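Local coordinates for haloacid dehalogenase-like hydrolase (Salmonella enterica subsp. enterica serovar Typhi, PDB 4EZE), which probably hydrolyses O-phosphoserine to serine and phosphate with the help of magnesium, as a HAD-superfamily phosphatase of the SerB family, at residues Pro106-Met115 with Lys194-Leu205; Thr262-Gly271 with His280-Lys290. All coordinates share one frame; numbering follows the deposited sequence.

Interaction 1. Residues Pro106-Met115 with Lys194-Leu205; sequences PANGIIAFDM and KGFKTAIISGGL. With NA (sodium ion), chain D.
The ring of Phe-196 lies against the backbone of the loop that leads into strand 110-113. Gly-109 N sits over one ring face, 3.3 Å above the plane and toward the rim, with Asn-108 N above the same face. On the opposite face is the CD1 end of Ile-111, whose CG1 comes within 3.6 Å of Phe-196 CD2. CG of Phe-196 is anti to its own carbonyl carbon (chi1 -81°), and this turns the ring back beside the 106-109 loop. Pro-106 O meets the ring edge.

Strands 110-113 and 197-202 then run parallel. Five backbone hydrogen bonds join them. The first runs from Lys-197 N to Gly-109 O at 2.7 Å, the last from Ile-201 N to Phe-113 O. On the face that carries Ile-110, Ala-112 and Ala-199, Ala-112 CB touches Ile-201 CD1 at 4.1 Å.

At the C-terminal ends the contact becomes polar. With CG anti to the backbone N (chi1 -174°), the carboxylate of Asp-114, the predicted nucleophile, puts OD2 on the sodium ion at 2.2 Å. Its OD1 accepts from Met-115 N, which comes from above the carboxylate plane, and from two waters. One water also bonds Ser-202 OG, and the other accepts from Gly-203 N. Ser-202 OG takes Gly-204 N in an ST turn at 2.8 Å. Met-115, bent at chi3, lays its CE 3.6 Å from Ser-202 OG.

Helix 184-193 covers the face of Ile-111 and Thr-198, and helix 244-258 the face of Ile-110 and Ala-112. Met-115 reaches helix 206-216. Strands 220-224 and 265-269 flank the pair in the parallel Rossmann-like sheet.

Interaction 2. Residues Thr262-Gly271 with His280-Lys290; sequences TENIIACGDG and HAGTGIAWKAK. With NA (sodium ion), chain D.
Asp-270 and Lys-290 meet beside the sodium ion. Asp-270 OD1 binds the ion at 2.4 Å. Its OD2 turns to Lys-290 NZ in a long salt bridge of 3.8 Å, and the two side chains lie side by side. With CG between the backbone N and the carbonyl carbon (chi1 68°), the carboxylate of Asp-270 has OD1 on the ion and OD2 toward the lysine.

The backbone behind this carboxylate is held too. Lys-290 N donates to Asp-270 O at 2.9 Å, and Trp-287 N to Gly-269 O at 2.8 Å. The second is the last bond of the parallel pairing of strands 265-269 and 283-287; the first lies just beyond it.

Further back, Ile-285 CD1 packs on Ile-266 CG2 at 3.7 Å and also touches Cys-268 SG. On the other face Ala-281 CB meets Ala-267 CB at 3.7 Å. At the far end Thr-262 CG2 lies over one face of the His-280 ring. A water in the plane of that ring bridges His-280 NE2 and Thr-262 OG1.

The two strands and helix 275-280 form a beta-alpha-beta unit. Strand 299-301 lies beyond 283-287, and strand 110-113 lies on the other side of 265-269. Helix 244-258 packs on Ile-265 and His-280, while the ring of Phe-306 stacks on Trp-287.

Both interactions belong to one parallel six-stranded sheet, with centres about 10 Å apart. Strands 110-113 and 265-269 are neighbours in it, so the two pairings join into the consecutive order 197-202, 110-113, 265-269, 283-287. Probable hydrogen bonds from Ala-112 N to Ile-266 O and from Ile-266 N to Ile-110 O connect them. Along the chain interaction 1 closes before interaction 2 opens. Each pairing brings one aspartate to the C-terminal edge of the sheet: Asp-114 and Asp-270 bind the same sodium ion, with Asp-116 O and two shared waters. This is the expected place of the magnesium site in HAD phosphatases, and the sodium ion probably occupies it here.

Interaction 1. Residues Pro106-Met115 with Lys194-Leu205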
loop_
_atom_site.group_PDB
_atom_site.type_symbol
_atom_site.label_atom_id
_atom_site.label_comp_id
_atom_site.label_asym_id
_atom_site.label_seq_id
_atom_site.Cartn_x
_atom_site.Cartn_y
_atom_site.Cartn_z
ATOM N N PRO A 106 0.778 -14.404 7.535
ATOM C CA PRO A 106 0.213 -13.495 8.507
ATOM C C PRO A 106 -1.197 -13.920 8.843
ATOM O O PRO A 106 -1.903 -14.473 7.984
ATOM C CB PRO A 106 0.181 -12.155 7.758
ATOM C CG PRO A 106 1.197 -12.307 6.688
ATOM C CD PRO A 106 1.053 -13.732 6.261
ATOM N N ALA A 107 -1.625 -13.674 10.077
ATOM C CA ALA A 107 -2.958 -14.106 10.478
ATOM C C ALA A 107 -3.452 -13.350 11.709
ATOM O O ALA A 107 -2.656 -13.025 12.595
ATOM C CB ALA A 107 -2.963 -15.615 10.712
ATOM N N ASN A 108 -4.758 -13.055 11.730
ATOM C CA ASN A 108 -5.402 -12.267 12.801
ATOM C C ASN A 108 -4.582 -11.058 13.168
ATOM O O ASN A 108 -4.321 -10.806 14.344
ATOM C CB ASN A 108 -5.652 -13.124 14.046
ATOM C CG ASN A 108 -6.400 -14.401 13.722
ATOM O OD1 ASN A 108 -5.846 -15.501 13.815
ATOM N ND2 ASN A 108 -7.651 -14.264 13.305
ATOM N N GLY A 109 -4.161 -10.310 12.151
ATOM C CA GLY A 109 -3.248 -9.202 12.369
ATOM C C GLY A 109 -3.824 -7.861 11.986
ATOM O O GLY A 109 -5.035 -7.619 12.105
ATOM N N ILE A 110 -2.936 -6.985 11.530
ATOM C CA ILE A 110 -3.322 -5.682 11.037
ATOM C C ILE A 110 -2.914 -5.558 9.577
ATOM O O ILE A 110 -1.863 -6.030 9.186
ATOM C CB ILE A 110 -2.570 -4.559 11.751
ATOM C CG1 ILE A 110 -2.638 -4.736 13.256
ATOM C CG2 ILE A 110 -3.147 -3.211 11.340
ATOM C CD1 ILE A 110 -1.606 -3.910 13.989
ATOM N N ILE A 111 -3.731 -4.891 8.782
ATOM C CA ILE A 111 -3.282 -4.468 7.478
ATOM C C ILE A 111 -3.411 -2.973 7.477
ATOM O O ILE A 111 -4.529 -2.464 7.593
ATOM C CB ILE A 111 -4.160 -5.045 6.363
ATOM C CG1 ILE A 111 -4.301 -6.550 6.519
ATOM C CG2 ILE A 111 -3.557 -4.764 4.996
ATOM C CD1 ILE A 111 -4.560 -7.245 5.202
ATOM N N ALA A 112 -2.275 -2.276 7.377
ATOM C CA ALA A 112 -2.249 -0.816 7.324
ATOM C C ALA A 112 -2.081 -0.353 5.869
ATOM O O ALA A 112 -1.313 -0.955 5.102
ATOM C CB ALA A 112 -1.094 -0.283 8.163
ATOM N N PHE A 113 -2.778 0.720 5.503
ATOM C CA PHE A 113 -2.632 1.342 4.171
ATOM C C PHE A 113 -2.220 2.806 4.269
ATOM O O PHE A 113 -2.802 3.555 5.032
ATOM C CB PHE A 113 -3.961 1.336 3.440
ATOM C CG PHE A 113 -4.491 -0.025 3.120
ATOM C CD1 PHE A 113 -4.150 -0.649 1.929
ATOM C CD2 PHE A 113 -5.365 -0.662 3.992
ATOM C CE1 PHE A 113 -4.661 -1.894 1.618
ATOM C CE2 PHE A 113 -5.878 -1.906 3.691
ATOM C CZ PHE A 113 -5.531 -2.525 2.494
ATOM N N ASP A 114 -1.232 3.229 3.489
ATOM C CA ASP A 114 -1.007 4.656 3.302
ATOM C C ASP A 114 -2.282 5.163 2.608
ATOM O O ASP A 114 -3.034 4.361 2.052
ATOM C CB ASP A 114 0.219 4.872 2.397
ATOM C CG ASP A 114 0.616 6.345 2.271
ATOM O OD1 ASP A 114 0.067 7.172 3.017
ATOM O OD2 ASP A 114 1.487 6.676 1.433
ATOM N N MET A 115 -2.520 6.473 2.607
ATOM C CA MET A 115 -3.719 6.997 1.945
ATOM C C MET A 115 -3.440 7.375 0.489
ATOM O O MET A 115 -3.859 6.669 -0.435
ATOM C CB MET A 115 -4.318 8.187 2.713
ATOM C CG MET A 115 -5.396 8.949 1.934
ATOM S SD MET A 115 -6.387 10.006 3.037
ATOM C CE MET A 115 -5.159 11.182 3.627
ATOM N N LYS A 194 -11.237 -12.527 7.730
ATOM C CA LYS A 194 -10.045 -13.319 8.052
ATOM C C LYS A 194 -9.470 -12.875 9.373
ATOM O O LYS A 194 -8.374 -13.305 9.793
ATOM C CB LYS A 194 -8.997 -13.216 6.943
ATOM C CG LYS A 194 -9.428 -13.869 5.646
ATOM C CD LYS A 194 -9.702 -15.370 5.802
ATOM C CE LYS A 194 -8.413 -16.176 5.872
ATOM N NZ LYS A 194 -8.568 -17.594 5.433
ATOM N N GLY A 195 -10.207 -12.000 10.037
ATOM C CA GLY A 195 -9.836 -11.590 11.387
ATOM C C GLY A 195 -8.740 -10.547 11.497
ATOM O O GLY A 195 -8.086 -10.421 12.547
ATOM N N PHE A 196 -8.531 -9.788 10.426
ATOM C CA PHE A 196 -7.540 -8.717 10.457
ATOM C C PHE A 196 -8.219 -7.420 10.817
ATOM O O PHE A 196 -9.365 -7.200 10.458
ATOM C CB PHE A 196 -6.879 -8.527 9.091
ATOM C CG PHE A 196 -5.774 -9.498 8.812
ATOM C CD1 PHE A 196 -6.053 -10.747 8.267
ATOM C CD2 PHE A 196 -4.460 -9.152 9.049
ATOM C CE1 PHE A 196 -5.037 -11.649 7.976
ATOM C CE2 PHE A 196 -3.437 -10.054 8.777
ATOM C CZ PHE A 196 -3.721 -11.297 8.239
ATOM N N LYS A 197 -7.488 -6.543 11.495
ATOM C CA LYS A 197 -7.899 -5.151 11.608
ATOM C C LYS A 197 -7.321 -4.318 10.456
ATOM O O LYS A 197 -6.172 -4.530 10.046
ATOM C CB LYS A 197 -7.426 -4.587 12.945
ATOM C CG LYS A 197 -7.954 -5.345 14.164
ATOM C CD LYS A 197 -9.476 -5.424 14.163
ATOM C CE LYS A 197 -10.008 -5.834 15.527
ATOM N NZ LYS A 197 -9.505 -4.880 16.562
ATOM N N THR A 198 -8.111 -3.370 9.948
ATOM C CA THR A 198 -7.656 -2.434 8.915
ATOM C C THR A 198 -7.312 -1.066 9.499
ATOM O O THR A 198 -7.982 -0.579 10.403
ATOM C CB THR A 198 -8.737 -2.200 7.854
ATOM O OG1 THR A 198 -9.899 -1.650 8.482
ATOM C CG2 THR A 198 -9.113 -3.491 7.159
ATOM N N ALA A 199 -6.277 -0.440 8.954
ATOM C CA ALA A 199 -5.865 0.891 9.362
ATOM C C ALA A 199 -5.456 1.723 8.145
ATOM O O ALA A 199 -4.900 1.195 7.181
ATOM C CB ALA A 199 -4.694 0.799 10.328
ATOM N N ILE A 200 -5.751 3.018 8.190
ATOM C CA ILE A 200 -5.049 3.969 7.353
ATOM C C ILE A 200 -4.021 4.681 8.198
ATOM O O ILE A 200 -4.338 5.154 9.286
ATOM C CB ILE A 200 -5.990 5.001 6.717
ATOM C CG1 ILE A 200 -6.709 4.346 5.545
ATOM C CG2 ILE A 200 -5.209 6.214 6.220
ATOM C CD1 ILE A 200 -7.473 5.339 4.722
ATOM N N ILE A 201 -2.785 4.744 7.701
ATOM C CA ILE A 201 -1.734 5.517 8.359
ATOM C C ILE A 201 -1.055 6.372 7.304
ATOM O O ILE A 201 -0.505 5.834 6.343
ATOM C CB ILE A 201 -0.699 4.613 9.045
ATOM C CG1 ILE A 201 -1.387 3.692 10.063
ATOM C CG2 ILE A 201 0.334 5.467 9.757
ATOM C CD1 ILE A 201 -0.425 2.769 10.816
ATOM N N SER A 202 -1.100 7.695 7.480
ATOM C CA SER A 202 -0.800 8.632 6.406
ATOM C C SER A 202 -0.315 10.014 6.885
ATOM O O SER A 202 -0.730 10.492 7.952
ATOM C CB SER A 202 -2.087 8.860 5.598
ATOM O OG SER A 202 -2.005 10.062 4.841
ATOM N N GLY A 203 0.522 10.654 6.061
ATOM C CA GLY A 203 0.965 12.046 6.266
ATOM C C GLY A 203 -0.040 13.088 5.797
ATOM O O GLY A 203 0.255 14.280 5.797
ATOM N N GLY A 204 -1.238 12.642 5.411
ATOM C CA GLY A 204 -2.264 13.537 4.873
ATOM C C GLY A 204 -3.162 14.185 5.916
ATOM O O GLY A 204 -2.911 14.079 7.112
ATOM N N LEU A 205 -4.216 14.854 5.448
ATOM C CA LEU A 205 -5.191 15.542 6.292
ATOM C C LEU A 205 -6.166 14.617 7.004
ATOM O O LEU A 205 -6.677 13.664 6.430
ATOM C CB LEU A 205 -6.010 16.528 5.457
ATOM C CG LEU A 205 -5.272 17.724 4.850
ATOM C CD1 LEU A 205 -6.204 18.571 4.009
ATOM C CD2 LEU A 205 -4.676 18.586 5.933
HETATM NA NA NA D . 1.389 7.682 -0.572
HETATM O O HOH W 1 -5.940 -14.509 10.041
HETATM O O HOH W 2 1.915 9.590 3.488
HETATM O O HOH W 3 -0.881 9.836 2.077
HETATM O O HOH W 4 3.394 8.266 -0.222
HETATM O O HOH W 5 1.925 9.661 -2.041
#

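Interaction 2. Residues Thr262-Gly271 with His280-Lys290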
loop_
_atom_site.group_PDB
_atom_site.type_symbol
_atom_site.label_atom_id
_atom_site.label_comp_id
_atom_site.label_asym_id
_atom_site.label_seq_id
_atom_site.Cartn_x
_atom_site.Cartn_y
_atom_site.Cartn_z
ATOM N N THR A 262 4.717 -8.802 14.989
ATOM C CA THR A 262 5.161 -8.166 13.778
ATOM C C THR A 262 4.929 -9.038 12.565
ATOM O O THR A 262 4.586 -8.539 11.506
ATOM C CB THR A 262 6.632 -7.759 13.881
ATOM O OG1 THR A 262 6.757 -6.833 14.958
ATOM C CG2 THR A 262 7.086 -7.071 12.613
ATOM N N GLU A 263 5.078 -10.345 12.699
ATOM C CA GLU A 263 4.944 -11.139 11.503
ATOM C C GLU A 263 3.494 -11.119 11.054
ATOM O O GLU A 263 3.161 -11.639 9.995
ATOM C CB GLU A 263 5.455 -12.578 11.675
ATOM C CG GLU A 263 4.637 -13.466 12.618
ATOM C CD GLU A 263 5.368 -13.806 13.917
ATOM O OE1 GLU A 263 5.638 -12.890 14.733
ATOM O OE2 GLU A 263 5.670 -15.002 14.125
ATOM N N ASN A 264 2.609 -10.541 11.853
ATOM C CA ASN A 264 1.194 -10.581 11.466
ATOM C C ASN A 264 0.728 -9.210 11.014
ATOM O O ASN A 264 -0.481 -8.953 10.847
ATOM C CB ASN A 264 0.341 -11.086 12.619
ATOM C CG ASN A 264 0.569 -12.545 12.896
ATOM O OD1 ASN A 264 0.488 -13.371 11.998
ATOM N ND2 ASN A 264 0.866 -12.870 14.138
ATOM N N ILE A 265 1.701 -8.317 10.863
ATOM C CA ILE A 265 1.433 -6.964 10.372
ATOM C C ILE A 265 1.695 -6.864 8.870
ATOM O O ILE A 265 2.823 -7.046 8.406
ATOM C CB ILE A 265 2.324 -5.953 11.081
ATOM C CG1 ILE A 265 2.043 -5.964 12.578
ATOM C CG2 ILE A 265 2.115 -4.541 10.534
ATOM C CD1 ILE A 265 2.941 -5.016 13.342
ATOM N N ILE A 266 0.643 -6.585 8.118
ATOM C CA ILE A 266 0.768 -6.225 6.708
ATOM C C ILE A 266 0.579 -4.688 6.546
ATOM O O ILE A 266 -0.392 -4.115 7.057
ATOM C CB ILE A 266 -0.286 -6.975 5.890
ATOM C CG1 ILE A 266 -0.056 -8.487 5.944
ATOM C CG2 ILE A 266 -0.330 -6.481 4.458
ATOM C CD1 ILE A 266 -1.294 -9.255 5.533
ATOM N N ALA A 267 1.513 -4.034 5.850
ATOM C CA ALA A 267 1.444 -2.600 5.514
ATOM C C ALA A 267 1.643 -2.423 4.011
ATOM O O ALA A 267 2.462 -3.115 3.417
ATOM C CB ALA A 267 2.514 -1.828 6.260
ATOM N N CYS A 268 0.893 -1.508 3.403
ATOM C CA CYS A 268 0.942 -1.276 1.948
ATOM C C CYS A 268 1.211 0.202 1.694
ATOM O O CYS A 268 0.628 1.053 2.353
ATOM C CB CYS A 268 -0.415 -1.565 1.314
ATOM S SG CYS A 268 -1.119 -3.183 1.675
ATOM N N GLY A 269 2.067 0.520 0.731
ATOM C CA GLY A 269 2.376 1.919 0.427
ATOM C C GLY A 269 3.040 2.025 -0.931
ATOM O O GLY A 269 3.447 1.015 -1.507
ATOM N N ASP A 270 3.154 3.251 -1.428
ATOM C CA ASP A 270 3.737 3.523 -2.728
ATOM C C ASP A 270 5.014 4.387 -2.666
ATOM O O ASP A 270 5.835 4.336 -3.592
ATOM C CB ASP A 270 2.750 4.323 -3.556
ATOM C CG ASP A 270 2.550 5.715 -2.993
ATOM O OD1 ASP A 270 2.047 5.819 -1.850
ATOM O OD2 ASP A 270 2.929 6.691 -3.672
ATOM N N GLY A 271 5.172 5.192 -1.612
ATOM C CA GLY A 271 6.211 6.268 -1.592
ATOM C C GLY A 271 7.314 6.145 -0.556
ATOM O O GLY A 271 7.191 5.398 0.425
ATOM N N HIS A 280 9.288 -2.174 8.452
ATOM C CA HIS A 280 8.941 -2.715 9.755
ATOM C C HIS A 280 7.887 -3.831 9.673
ATOM O O HIS A 280 8.002 -4.839 10.345
ATOM C CB HIS A 280 8.459 -1.618 10.692
ATOM C CG HIS A 280 7.836 -2.143 11.944
ATOM N ND1 HIS A 280 8.581 -2.518 13.041
ATOM C CD2 HIS A 280 6.543 -2.386 12.265
ATOM C CE1 HIS A 280 7.770 -2.952 13.989
ATOM N NE2 HIS A 280 6.527 -2.876 13.546
ATOM N N ALA A 281 6.856 -3.656 8.863
ATOM C CA ALA A 281 5.823 -4.688 8.762
ATOM C C ALA A 281 6.424 -6.060 8.478
ATOM O O ALA A 281 7.474 -6.167 7.828
ATOM C CB ALA A 281 4.824 -4.335 7.673
ATOM N N GLY A 282 5.742 -7.111 8.931
ATOM C CA GLY A 282 6.201 -8.481 8.658
ATOM C C GLY A 282 6.136 -8.703 7.158
ATOM O O GLY A 282 7.043 -9.252 6.551
ATOM N N THR A 283 5.038 -8.265 6.561
ATOM C CA THR A 283 4.841 -8.362 5.133
ATOM C C THR A 283 4.522 -6.965 4.606
ATOM O O THR A 283 3.419 -6.448 4.819
ATOM C CB THR A 283 3.708 -9.334 4.811
ATOM O OG1 THR A 283 4.085 -10.643 5.250
ATOM C CG2 THR A 283 3.422 -9.353 3.303
ATOM N N GLY A 284 5.528 -6.348 3.988
ATOM C CA GLY A 284 5.440 -4.987 3.429
ATOM C C GLY A 284 5.157 -5.121 1.947
ATOM O O GLY A 284 5.742 -5.970 1.257
ATOM N N ILE A 285 4.221 -4.319 1.462
ATOM C CA ILE A 285 3.782 -4.438 0.085
ATOM C C ILE A 285 3.923 -3.104 -0.611
ATOM O O ILE A 285 3.360 -2.136 -0.140
ATOM C CB ILE A 285 2.315 -4.865 -0.003
ATOM C CG1 ILE A 285 2.146 -6.267 0.597
ATOM C CG2 ILE A 285 1.860 -4.854 -1.457
ATOM C CD1 ILE A 285 0.712 -6.614 0.900
ATOM N N ALA A 286 4.630 -3.078 -1.731
ATOM C CA ALA A 286 4.782 -1.866 -2.497
ATOM C C ALA A 286 3.722 -1.854 -3.572
ATOM O O ALA A 286 3.667 -2.719 -4.414
ATOM C CB ALA A 286 6.158 -1.801 -3.109
ATOM N N TRP A 287 2.869 -0.852 -3.524
ATOM C CA TRP A 287 1.775 -0.762 -4.457
ATOM C C TRP A 287 2.094 0.215 -5.570
ATOM O O TRP A 287 2.154 1.401 -5.348
ATOM C CB TRP A 287 0.528 -0.318 -3.703
ATOM C CG TRP A 287 -0.533 0.214 -4.554
ATOM C CD1 TRP A 287 -0.757 1.501 -4.842
ATOM C CD2 TRP A 287 -1.530 -0.531 -5.235
ATOM N NE1 TRP A 287 -1.824 1.624 -5.664
ATOM C CE2 TRP A 287 -2.324 0.383 -5.923
ATOM C CE3 TRP A 287 -1.825 -1.883 -5.333
ATOM C CZ2 TRP A 287 -3.391 -0.005 -6.701
ATOM C CZ3 TRP A 287 -2.879 -2.265 -6.098
ATOM C CH2 TRP A 287 -3.652 -1.334 -6.776
ATOM N N LYS A 288 2.366 -0.308 -6.757
ATOM C CA LYS A 288 2.567 0.517 -7.932
ATOM C C LYS A 288 3.523 1.616 -7.528
ATOM O O LYS A 288 3.320 2.774 -7.817
ATOM C CB LYS A 288 1.238 1.022 -8.465
ATOM C CG LYS A 288 0.362 -0.125 -8.923
ATOM C CD LYS A 288 -0.913 0.315 -9.597
ATOM C CE LYS A 288 -1.682 -0.893 -10.096
ATOM N NZ LYS A 288 -3.054 -0.553 -10.543
ATOM N N ALA A 289 4.557 1.209 -6.816
ATOM C CA ALA A 289 5.445 2.087 -6.085
ATOM C C ALA A 289 6.530 2.850 -6.820
ATOM O O ALA A 289 6.922 2.500 -7.916
ATOM C CB ALA A 289 6.051 1.324 -4.925
ATOM N N LYS A 290 7.004 3.909 -6.174
ATOM C CA LYS A 290 8.216 4.603 -6.611
ATOM C C LYS A 290 9.404 3.656 -6.715
ATOM O O LYS A 290 9.536 2.719 -5.918
ATOM C CB LYS A 290 8.567 5.730 -5.647
ATOM C CG LYS A 290 7.471 6.773 -5.499
ATOM C CD LYS A 290 7.133 7.386 -6.847
ATOM C CE LYS A 290 6.498 8.752 -6.663
ATOM N NZ LYS A 290 5.537 8.730 -5.523
HETATM NA NA NA D . 1.389 7.682 -0.572
HETATM O O HOH W 6 5.390 -4.423 15.688
HETATM O O HOH W 4 3.394 8.266 -0.222
HETATM O O HOH W 5 1.925 9.661 -2.041
#